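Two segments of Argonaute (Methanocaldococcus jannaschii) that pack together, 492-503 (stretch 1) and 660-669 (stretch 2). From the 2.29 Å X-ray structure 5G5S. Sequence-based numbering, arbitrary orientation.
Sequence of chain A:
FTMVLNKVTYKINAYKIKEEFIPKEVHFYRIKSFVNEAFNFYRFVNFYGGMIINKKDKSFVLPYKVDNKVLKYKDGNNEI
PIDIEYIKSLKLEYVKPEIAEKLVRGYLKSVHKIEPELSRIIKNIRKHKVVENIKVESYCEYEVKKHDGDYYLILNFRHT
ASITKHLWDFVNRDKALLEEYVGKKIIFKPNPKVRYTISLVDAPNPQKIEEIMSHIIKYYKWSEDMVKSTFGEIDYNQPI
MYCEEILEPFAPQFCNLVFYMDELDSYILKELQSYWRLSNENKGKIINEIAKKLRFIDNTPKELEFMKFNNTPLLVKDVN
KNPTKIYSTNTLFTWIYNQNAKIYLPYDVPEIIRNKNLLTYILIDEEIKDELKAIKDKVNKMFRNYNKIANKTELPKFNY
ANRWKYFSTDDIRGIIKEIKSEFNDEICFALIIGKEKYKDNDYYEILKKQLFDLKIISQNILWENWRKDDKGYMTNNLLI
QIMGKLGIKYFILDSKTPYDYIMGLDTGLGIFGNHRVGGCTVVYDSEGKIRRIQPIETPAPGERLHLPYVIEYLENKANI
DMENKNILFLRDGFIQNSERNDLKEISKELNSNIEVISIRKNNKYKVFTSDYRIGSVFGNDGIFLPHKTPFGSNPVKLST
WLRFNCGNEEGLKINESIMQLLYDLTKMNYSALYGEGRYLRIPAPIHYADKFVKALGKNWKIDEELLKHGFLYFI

Stretch 1, residues 492-503: ILDSKTPYDYIM
Stretch 2 660-669: QLLYDLTKMN

Stretch 1 enters and leaves as strand, at 492-493 and 501-503, with a loop between; stretch 2 opens as the last turns of an α-helix (phi/psi near -60/-45 for 660-663, -61/-35 at Asp664) and then unwinds into coil, with Met668 at -84/55. No hydrogen bond crosses between them, and the 426 Å² they bury is held chiefly by apolar side chains. The register runs in opposite senses: CA of Ile492 lies 7.7 Å from CA of Met668, CA of Leu493 7.8 Å from CA of Asp664, and CA of Thr497 8.0 Å from CA of Leu661.

Ile492 (-125/176; chi1 p, chi2 129°) points its CB away from stretch 2, so its backbone makes the contact: its CA lies 4.0 Å from CE of Met668. Leu493 (-84/139; m, t) points toward stretch 2 and has the largest area covered. Its CG sits 3.8 Å from SD of Met668, whose flexible thioether, coiled in an m, m, m rotamer, follows the leucine surface. Its CD2 lies 3.9 Å from O of Asp664.

The chain turns at Asp494 (-72/-28), out of reach. The CA-to-CB bond of Ser495 (-104/126; p) points toward stretch 2, but OG remains 3.9 Å from OD2 of Asp664, too far for a hydrogen bond. Asp664 (m) instead accepts one within its own helix turn, from NE2 of Gln660 to OD1 at 2.8 Å, while its N donates to O of Gln660 at 2.9 Å.

The modelled atoms of Lys496 (-86/139), which end at CB, make no contact with stretch 2. Thr497 (-97/161; p) presents its methyl group: CG2 packs 3.6 Å from CD1 of Leu661. Pro498 (-63/-24) bends the loop again, and Tyr499 (-77/128; chi1 m, chi2 -71°) brings its ring obliquely against the same leucine, CE2 3.6 Å from CD2 of Leu661. The broad aromatic carbon surface suits this contact, while its OH is hydrogen-bonded elsewhere in the structure.

Asp500 (-69/-40) and Tyr501 (-137/143) lie out of reach. Ile502 (-121/117; m, t) points toward stretch 2: its CD1 meets CD1 of Leu661 at 3.8 Å and lies 4.0 Å from CD1 of Leu665, and its CG2 meets CD1 of Leu665 at 3.8 Å. A beta-branched residue suits a strand and here spans two leucines one helical turn apart, linked by N of Leu665 to O of Leu661 at 3.1 Å. Leu661 (t, p) points toward stretch 1; Leu665 (m, t) starts sideways, but its end comes nearer. Met503 (-118/118) makes no contact.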

ATOM      1  N   ILE A 492      22.846  -1.517   5.531  1.00 70.35           N
ATOM      2  CA  ILE A 492      22.771  -1.068   4.138  1.00 69.92           C
ATOM      3  C   ILE A 492      22.786  -2.294   3.207  1.00 75.52           C
ATOM      4  O   ILE A 492      22.904  -3.425   3.687  1.00 73.58           O
ATOM      5  CB  ILE A 492      23.847   0.009   3.774  1.00 74.84           C
ATOM      6  CG1 ILE A 492      25.284  -0.544   3.856  1.00 78.11           C
ATOM      7  CG2 ILE A 492      23.684   1.287   4.609  1.00 74.22           C
ATOM      8  CD1 ILE A 492      26.111  -0.293   2.657  1.00 78.42           C
ATOM      9  N   LEU A 493      22.649  -2.068   1.889  1.00 76.29           N
ATOM     10  CA  LEU A 493      22.687  -3.138   0.893  1.00 78.96           C
ATOM     11  C   LEU A 493      24.123  -3.453   0.523  1.00 92.30           C
ATOM     12  O   LEU A 493      24.920  -2.526   0.362  1.00 94.80           O
ATOM     13  CB  LEU A 493      21.903  -2.746  -0.363  1.00 78.06           C
ATOM     14  CG  LEU A 493      20.380  -2.772  -0.258  1.00 79.30           C
ATOM     15  CD1 LEU A 493      19.749  -2.050  -1.425  1.00 78.10           C
ATOM     16  CD2 LEU A 493      19.852  -4.205  -0.183  1.00 83.23           C
ATOM     17  N   ASP A 494      24.459  -4.754   0.378  1.00 93.93           N
ATOM     18  CA  ASP A 494      25.803  -5.189  -0.006  1.00 99.98           C
ATOM     19  C   ASP A 494      26.090  -4.883  -1.473  1.00108.62           C
ATOM     20  O   ASP A 494      27.253  -4.699  -1.842  1.00112.03           O
ATOM     21  CB  ASP A 494      26.017  -6.686   0.289  1.00104.22           C
ATOM     22  CG  ASP A 494      27.420  -7.202   0.001  1.00123.86           C
ATOM     23  OD1 ASP A 494      28.393  -6.591   0.500  1.00126.91           O
ATOM     24  OD2 ASP A 494      27.543  -8.221  -0.714  1.00134.26           O
ATOM     25  N   SER A 495      25.037  -4.844  -2.306  1.00105.04           N
ATOM     26  CA  SER A 495      25.168  -4.564  -3.732  1.00108.48           C
ATOM     27  C   SER A 495      24.733  -3.128  -4.070  1.00110.44           C
ATOM     28  O   SER A 495      23.616  -2.718  -3.725  1.00106.41           O
ATOM     29  CB  SER A 495      24.374  -5.579  -4.557  1.00114.47           C
ATOM     30  OG  SER A 495      22.982  -5.497  -4.284  1.00123.85           O
ATOM     31  N   LYS A 496      25.629  -2.370  -4.739  1.00108.99           N
ATOM     32  CA  LYS A 496      25.360  -1.000  -5.182  1.00107.44           C
ATOM     33  C   LYS A 496      24.661  -1.045  -6.539  1.00108.29           C
ATOM     34  O   LYS A 496      25.020  -1.844  -7.413  1.00110.23           O
ATOM     35  CB  LYS A 496      26.641  -0.159  -5.249  1.00114.02           C
ATOM     36  N   THR A 497      23.655  -0.176  -6.701  1.00 99.45           N
ATOM     37  CA  THR A 497      22.807  -0.111  -7.891  1.00 97.37           C
ATOM     38  C   THR A 497      23.246   0.960  -8.908  1.00 99.43           C
ATOM     39  O   THR A 497      23.922   1.910  -8.499  1.00 99.46           O
ATOM     40  CB  THR A 497      21.367   0.116  -7.418  1.00101.11           C
ATOM     41  OG1 THR A 497      21.222   1.468  -6.973  1.00 98.17           O
ATOM     42  CG2 THR A 497      20.971  -0.837  -6.285  1.00 99.34           C
ATOM     43  N   PRO A 498      22.813   0.893 -10.205  1.00 76.71           N
ATOM     44  CA  PRO A 498      23.109   2.006 -11.136  1.00 75.23           C
ATOM     45  C   PRO A 498      22.467   3.331 -10.708  1.00 72.69           C
ATOM     46  O   PRO A 498      22.961   4.401 -11.076  1.00 71.43           O
ATOM     47  CB  PRO A 498      22.468   1.554 -12.453  1.00 76.47           C
ATOM     48  CG  PRO A 498      21.437   0.554 -12.066  1.00 79.87           C
ATOM     49  CD  PRO A 498      21.996  -0.147 -10.869  1.00 77.04           C
ATOM     50  N   TYR A 499      21.369   3.252  -9.918  1.00 65.10           N
ATOM     51  CA  TYR A 499      20.583   4.408  -9.477  1.00 62.50           C
ATOM     52  C   TYR A 499      21.164   5.237  -8.371  1.00 67.06           C
ATOM     53  O   TYR A 499      21.501   4.722  -7.306  1.00 68.37           O
ATOM     54  CB  TYR A 499      19.133   4.009  -9.135  1.00 60.33           C
ATOM     55  CG  TYR A 499      18.479   3.207 -10.235  1.00 58.22           C
ATOM     56  CD1 TYR A 499      18.121   3.804 -11.440  1.00 58.49           C
ATOM     57  CD2 TYR A 499      18.279   1.834 -10.100  1.00 58.18           C
ATOM     58  CE1 TYR A 499      17.573   3.061 -12.481  1.00 58.84           C
ATOM     59  CE2 TYR A 499      17.707   1.084 -11.126  1.00 58.59           C
ATOM     60  CZ  TYR A 499      17.334   1.708 -12.307  1.00 66.41           C
ATOM     61  OH  TYR A 499      16.775   0.990 -13.332  1.00 67.89           O
ATOM     62  N   ASP A 500      21.245   6.543  -8.612  1.00 63.74           N
ATOM     63  CA  ASP A 500      21.670   7.514  -7.610  1.00 64.40           C
ATOM     64  C   ASP A 500      20.558   7.591  -6.549  1.00 65.91           C
ATOM     65  O   ASP A 500      20.849   7.637  -5.360  1.00 65.58           O
ATOM     66  CB  ASP A 500      21.897   8.889  -8.256  1.00 66.84           C
ATOM     67  CG  ASP A 500      23.081   8.917  -9.199  1.00 76.82           C
ATOM     68  OD1 ASP A 500      24.219   9.044  -8.713  1.00 83.17           O
ATOM     69  OD2 ASP A 500      22.868   8.808 -10.422  1.00 75.52           O
ATOM     70  N   TYR A 501      19.287   7.560  -7.005  1.00 60.61           N
ATOM     71  CA  TYR A 501      18.083   7.584  -6.180  1.00 58.16           C
ATOM     72  C   TYR A 501      17.051   6.604  -6.660  1.00 58.46           C
ATOM     73  O   TYR A 501      16.873   6.408  -7.861  1.00 57.61           O
ATOM     74  CB  TYR A 501      17.425   8.980  -6.166  1.00 58.97           C
ATOM     75  CG  TYR A 501      18.313  10.095  -5.671  1.00 64.33           C
ATOM     76  CD1 TYR A 501      18.942  10.015  -4.426  1.00 68.61           C
ATOM     77  CD2 TYR A 501      18.481  11.261  -6.416  1.00 65.50           C
ATOM     78  CE1 TYR A 501      19.763  11.045  -3.963  1.00 72.90           C
ATOM     79  CE2 TYR A 501      19.279  12.306  -5.952  1.00 68.25           C
ATOM     80  CZ  TYR A 501      19.925  12.189  -4.728  1.00 82.29           C
ATOM     81  OH  TYR A 501      20.720  13.211  -4.264  1.00 92.09           O
ATOM     82  N   ILE A 502      16.369   5.994  -5.702  1.00 54.47           N
ATOM     83  CA  ILE A 502      15.212   5.140  -5.884  1.00 52.77           C
ATOM     84  C   ILE A 502      14.168   5.879  -5.064  1.00 55.66           C
ATOM     85  O   ILE A 502      14.382   6.132  -3.868  1.00 54.36           O
ATOM     86  CB  ILE A 502      15.420   3.673  -5.472  1.00 56.39           C
ATOM     87  CG1 ILE A 502      16.401   2.986  -6.461  1.00 57.23           C
ATOM     88  CG2 ILE A 502      14.043   2.948  -5.414  1.00 55.10           C
ATOM     89  CD1 ILE A 502      17.067   1.706  -5.937  1.00 65.15           C
ATOM     90  N   MET A 503      13.114   6.358  -5.753  1.00 51.09           N
ATOM     91  CA  MET A 503      12.116   7.193  -5.124  1.00 50.31           C
ATOM     92  C   MET A 503      10.732   6.553  -5.151  1.00 53.89           C
ATOM     93  O   MET A 503      10.196   6.261  -6.213  1.00 53.57           O
ATOM     94  CB  MET A 503      12.127   8.592  -5.764  1.00 52.33           C
ATOM     95  CG  MET A 503      13.387   9.390  -5.483  1.00 56.50           C
ATOM     96  SD  MET A 503      13.280  11.048  -6.196  1.00 62.33           S
ATOM     97  CE  MET A 503      14.857  11.747  -5.719  1.00 59.92           C
ATOM     98  N   GLN A 660      15.138  -8.461  -8.949  1.00 58.71           N
ATOM     99  CA  GLN A 660      16.109  -8.664  -7.883  1.00 59.35           C
ATOM    100  C   GLN A 660      16.265  -7.377  -7.085  1.00 61.03           C
ATOM    101  O   GLN A 660      16.253  -7.435  -5.865  1.00 61.33           O
ATOM    102  CB  GLN A 660      17.464  -9.168  -8.413  1.00 62.25           C
ATOM    103  CG  GLN A 660      18.519  -9.460  -7.317  1.00 62.27           C
ATOM    104  CD  GLN A 660      18.151 -10.607  -6.412  1.00 70.44           C
ATOM    105  OE1 GLN A 660      18.003 -11.747  -6.848  1.00 66.95           O
ATOM    106  NE2 GLN A 660      18.006 -10.330  -5.121  1.00 59.50           N
ATOM    107  N   LEU A 661      16.352  -6.221  -7.763  1.00 56.69           N
ATOM    108  CA  LEU A 661      16.444  -4.916  -7.104  1.00 55.86           C
ATOM    109  C   LEU A 661      15.214  -4.646  -6.237  1.00 58.32           C
ATOM    110  O   LEU A 661      15.353  -4.181  -5.110  1.00 58.99           O
ATOM    111  CB  LEU A 661      16.641  -3.774  -8.132  1.00 55.01           C
ATOM    112  CG  LEU A 661      16.532  -2.317  -7.576  1.00 58.09           C
ATOM    113  CD1 LEU A 661      17.586  -2.039  -6.529  1.00 59.59           C
ATOM    114  CD2 LEU A 661      16.643  -1.311  -8.665  1.00 59.04           C
ATOM    115  N   LEU A 662      14.019  -4.913  -6.774  1.00 54.19           N
ATOM    116  CA  LEU A 662      12.755  -4.706  -6.068  1.00 52.58           C
ATOM    117  C   LEU A 662      12.654  -5.607  -4.867  1.00 58.82           C
ATOM    118  O   LEU A 662      12.250  -5.139  -3.797  1.00 58.30           O
ATOM    119  CB  LEU A 662      11.560  -4.853  -7.023  1.00 51.29           C
ATOM    120  CG  LEU A 662      11.501  -3.817  -8.172  1.00 55.40           C
ATOM    121  CD1 LEU A 662      10.334  -4.090  -9.093  1.00 55.49           C
ATOM    122  CD2 LEU A 662      11.488  -2.384  -7.657  1.00 54.69           C
ATOM    123  N   TYR A 663      13.100  -6.891  -5.019  1.00 56.56           N
ATOM    124  CA  TYR A 663      13.180  -7.857  -3.926  1.00 56.48           C
ATOM    125  C   TYR A 663      14.127  -7.371  -2.846  1.00 58.30           C
ATOM    126  O   TYR A 663      13.806  -7.504  -1.667  1.00 58.77           O
ATOM    127  CB  TYR A 663      13.633  -9.255  -4.413  1.00 59.08           C
ATOM    128  CG  TYR A 663      13.750 -10.240  -3.269  1.00 62.39           C
ATOM    129  CD1 TYR A 663      12.618 -10.709  -2.607  1.00 64.40           C
ATOM    130  CD2 TYR A 663      14.996 -10.621  -2.773  1.00 65.49           C
ATOM    131  CE1 TYR A 663      12.720 -11.581  -1.519  1.00 68.08           C
ATOM    132  CE2 TYR A 663      15.111 -11.500  -1.694  1.00 68.27           C
ATOM    133  CZ  TYR A 663      13.970 -11.975  -1.067  1.00 75.97           C
ATOM    134  OH  TYR A 663      14.071 -12.846  -0.005  1.00 79.56           O
ATOM    135  N   ASP A 664      15.303  -6.849  -3.238  1.00 55.35           N
ATOM    136  CA  ASP A 664      16.305  -6.351  -2.289  1.00 58.08           C
ATOM    137  C   ASP A 664      15.733  -5.211  -1.460  1.00 61.70           C
ATOM    138  O   ASP A 664      16.078  -5.090  -0.292  1.00 62.25           O
ATOM    139  CB  ASP A 664      17.571  -5.847  -3.018  1.00 61.16           C
ATOM    140  CG  ASP A 664      18.415  -6.887  -3.739  1.00 72.15           C
ATOM    141  OD1 ASP A 664      18.191  -8.100  -3.514  1.00 70.60           O
ATOM    142  OD2 ASP A 664      19.266  -6.486  -4.573  1.00 83.49           O
ATOM    143  N   LEU A 665      14.874  -4.373  -2.078  1.00 57.40           N
ATOM    144  CA  LEU A 665      14.234  -3.230  -1.427  1.00 57.01           C
ATOM    145  C   LEU A 665      13.143  -3.621  -0.437  1.00 59.58           C
ATOM    146  O   LEU A 665      12.879  -2.851   0.473  1.00 59.89           O
ATOM    147  CB  LEU A 665      13.747  -2.188  -2.444  1.00 55.96           C
ATOM    148  CG  LEU A 665      14.837  -1.444  -3.226  1.00 60.71           C
ATOM    149  CD1 LEU A 665      14.254  -0.764  -4.460  1.00 58.72           C
ATOM    150  CD2 LEU A 665      15.563  -0.430  -2.352  1.00 62.95           C
ATOM    151  N   THR A 666      12.550  -4.830  -0.562  1.00 55.38           N
ATOM    152  CA  THR A 666      11.556  -5.356   0.410  1.00 55.02           C
ATOM    153  C   THR A 666      12.290  -5.772   1.724  1.00 60.89           C
ATOM    154  O   THR A 666      11.672  -5.939   2.782  1.00 61.76           O
ATOM    155  CB  THR A 666      10.764  -6.564  -0.180  1.00 54.82           C
ATOM    156  OG1 THR A 666      11.600  -7.737  -0.233  1.00 55.15           O
ATOM    157  CG2 THR A 666      10.133  -6.272  -1.551  1.00 43.09           C
ATOM    158  N   LYS A 667      13.612  -5.971   1.620  1.00 58.26           N
ATOM    159  CA  LYS A 667      14.490  -6.360   2.714  1.00 60.54           C
ATOM    160  C   LYS A 667      14.985  -5.138   3.521  1.00 65.13           C
ATOM    161  O   LYS A 667      15.492  -5.314   4.615  1.00 65.56           O
ATOM    162  CB  LYS A 667      15.671  -7.158   2.141  1.00 64.70           C
ATOM    163  CG  LYS A 667      16.192  -8.258   3.027  1.00 80.07           C
ATOM    164  CD  LYS A 667      17.429  -8.890   2.398  1.00 92.12           C
ATOM    165  CE  LYS A 667      17.897 -10.128   3.128  1.00 97.13           C
ATOM    166  NZ  LYS A 667      17.142 -11.331   2.691  1.00106.63           N
ATOM    167  N   MET A 668      14.857  -3.912   2.986  1.00 63.53           N
ATOM    168  CA  MET A 668      15.260  -2.680   3.691  1.00 64.90           C
ATOM    169  C   MET A 668      14.133  -2.213   4.629  1.00 71.65           C
ATOM    170  O   MET A 668      13.673  -1.081   4.593  1.00 71.74           O
ATOM    171  CB  MET A 668      15.730  -1.590   2.700  1.00 65.63           C
ATOM    172  CG  MET A 668      17.009  -1.961   1.937  1.00 68.86           C
ATOM    173  SD  MET A 668      18.404  -2.580   2.954  1.00 74.46           S
ATOM    174  CE  MET A 668      18.792  -1.130   3.910  1.00 71.03           C
ATOM    175  N   ASN A 669      13.735  -3.125   5.500  1.00 71.81           N
ATOM    176  CA  ASN A 669      12.639  -3.037   6.444  1.00 71.71           C
ATOM    177  C   ASN A 669      13.080  -2.775   7.901  1.00 76.96           C
ATOM    178  O   ASN A 669      13.971  -3.448   8.417  1.00 77.46           O
ATOM    179  CB  ASN A 669      11.843  -4.370   6.376  1.00 67.17           C
ATOM    180  CG  ASN A 669      10.538  -4.351   7.116  1.00 82.88           C
ATOM    181  OD1 ASN A 669      10.020  -5.371   7.558  1.00 81.45           O
ATOM    182  ND2 ASN A 669       9.941  -3.196   7.209  1.00 74.19           N
TER